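Local coordinates for putative branched-chain amino acid ABC transporter (Chromobacterium violaceum, PDB 4PYR), which binds glutathione and is probably a periplasmic LppC-family lipoprotein with a periplasmic-binding-protein-like fold, which may regulate an enzyme, at residues Glu109-Gln112 and Leu113-Met117. Numbering follows the deposited sequence.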
loop_
_atom_site.group_PDB
_atom_site.type_symbol
_atom_site.label_atom_id
_atom_site.label_comp_id
_atom_site.label_asym_id
_atom_site.label_seq_id
_atom_site.Cartn_x
_atom_site.Cartn_y
_atom_site.Cartn_z
ATOM N N GLU A 109 6.462 -2.140 -1.805
ATOM C CA GLU A 109 7.083 -2.496 -0.552
ATOM C C GLU A 109 8.314 -3.386 -0.792
ATOM O O GLU A 109 9.357 -3.224 -0.144
ATOM C CB GLU A 109 6.063 -3.192 0.343
ATOM C CG GLU A 109 4.895 -2.300 0.720
ATOM C CD GLU A 109 4.013 -2.872 1.804
ATOM O OE1 GLU A 109 4.424 -3.901 2.371
ATOM O OE2 GLU A 109 2.972 -2.243 2.101
ATOM N N ALA A 110 8.233 -4.267 -1.797
ATOM C CA ALA A 110 9.379 -5.125 -2.111
ATOM C C ALA A 110 10.558 -4.293 -2.546
ATOM O O ALA A 110 11.680 -4.570 -2.147
ATOM C CB ALA A 110 9.015 -6.128 -3.187
ATOM N N ARG A 111 10.295 -3.272 -3.387
ATOM C CA ARG A 111 11.380 -2.442 -3.862
ATOM C C ARG A 111 12.044 -1.716 -2.690
ATOM O O ARG A 111 13.271 -1.653 -2.570
ATOM C CB ARG A 111 10.832 -1.439 -4.863
ATOM C CG ARG A 111 10.531 -2.041 -6.209
ATOM C CD ARG A 111 10.341 -0.902 -7.210
ATOM N NE ARG A 111 8.960 -0.449 -7.163
ATOM C CZ ARG A 111 7.953 -1.091 -7.759
ATOM N NH1 ARG A 111 8.168 -2.197 -8.482
ATOM N NH2 ARG A 111 6.727 -0.616 -7.649
ATOM N N GLN A 112 11.235 -1.121 -1.827
ATOM C CA GLN A 112 11.772 -0.505 -0.664
ATOM C C GLN A 112 12.559 -1.408 0.239
ATOM O O GLN A 112 13.608 -1.004 0.729
ATOM C CB GLN A 112 10.667 0.124 0.103
ATOM C CG GLN A 112 10.210 1.392 -0.598
ATOM C CD GLN A 112 9.139 2.004 0.231
ATOM O OE1 GLN A 112 9.399 2.403 1.387
ATOM N NE2 GLN A 112 7.899 1.997 -0.291
ATOM N N LEU A 113 12.076 -2.634 0.424
ATOM C CA LEU A 113 12.804 -3.543 1.269
ATOM C C LEU A 113 14.227 -3.802 0.737
ATOM O O LEU A 113 15.177 -3.856 1.503
ATOM C CB LEU A 113 12.053 -4.858 1.403
ATOM C CG LEU A 113 12.582 -5.751 2.512
ATOM C CD1 LEU A 113 12.288 -5.134 3.866
ATOM C CD2 LEU A 113 11.946 -7.121 2.332
ATOM N N ALA A 114 14.362 -3.924 -0.580
ATOM C CA ALA A 114 15.673 -4.060 -1.152
ATOM C C ALA A 114 16.517 -2.846 -0.836
ATOM O O ALA A 114 17.673 -2.991 -0.499
ATOM C CB ALA A 114 15.582 -4.267 -2.651
ATOM N N ARG A 115 15.956 -1.639 -0.997
ATOM C CA ARG A 115 16.676 -0.436 -0.640
ATOM C C ARG A 115 17.067 -0.349 0.843
ATOM O O ARG A 115 18.192 0.057 1.157
ATOM C CB ARG A 115 15.877 0.796 -1.112
ATOM C CG ARG A 115 15.740 0.840 -2.637
ATOM C CD ARG A 115 15.314 2.205 -3.136
ATOM N NE ARG A 115 13.912 2.482 -2.858
ATOM C CZ ARG A 115 12.904 2.205 -3.695
ATOM N NH1 ARG A 115 13.117 1.621 -4.872
ATOM N NH2 ARG A 115 11.660 2.502 -3.340
ATOM N N LEU A 116 16.166 -0.782 1.732
ATOM C CA LEU A 116 16.440 -0.818 3.186
ATOM C C LEU A 116 17.619 -1.720 3.477
ATOM O O LEU A 116 18.523 -1.400 4.274
ATOM C CB LEU A 116 15.229 -1.310 4.014
ATOM C CG LEU A 116 15.458 -1.586 5.522
ATOM C CD1 LEU A 116 15.859 -0.336 6.281
ATOM C CD2 LEU A 116 14.204 -2.192 6.127
HETATM N N MSE A 117 17.602 -2.881 2.834
HETATM C CA MSE A 117 18.661 -3.811 3.090
HETATM C C MSE A 117 19.991 -3.364 2.591
HETATM O O MSE A 117 21.026 -3.629 3.220
HETATM C CB MSE A 117 18.213 -5.129 2.532
HETATM C CG MSE A 117 17.194 -5.826 3.445
HETATM SE SE MSE A 117 16.430 -7.452 2.684
HETATM C CE MSE A 117 17.864 -8.641 3.334
#
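The carbonyl oxygen of Q112 accepts the backbone N-H of L116, with 2.8 Å between Q112 O and L116 N. One turn earlier L113 N reaches E109 O, also at 2.8 Å, while the bond from A114 N to A110 O is longer at 3.2 Å. R115 N continues the i to i+4 pattern by bonding to R111 O. The side chain of R115 folds back over the preceding turn: CG stands beside the backbone N (chi1 -63°) and the chain bends at chi3 (-74°), which lays the guanidinium above the backbone of R111 and Q112. R111 O and Q112 N both sit 3.9 Å from its plane, beneath the rim of one face. NH2 of R115 packs against the aliphatic CG of Q112 at 3.3 Å, and NH1 meets CB of R111 at 3.8 Å. The Q112 amide is turned almost parallel to the guanidinium, their planes 5° apart, but its OE1 bonds to L294 N, while R115 NH1 forms a salt bridge with E145. The E109 carboxylate accepts a hydrogen bond from S203 through OE1 and forms a salt bridge with R292 of strand 290-298 through OE2. Helix 106-119 packs against helix 133-150 through A110, and against the mixed sheet through L113 and L116 on Y200 of strand 199-201; selenomethionine M117 touches both.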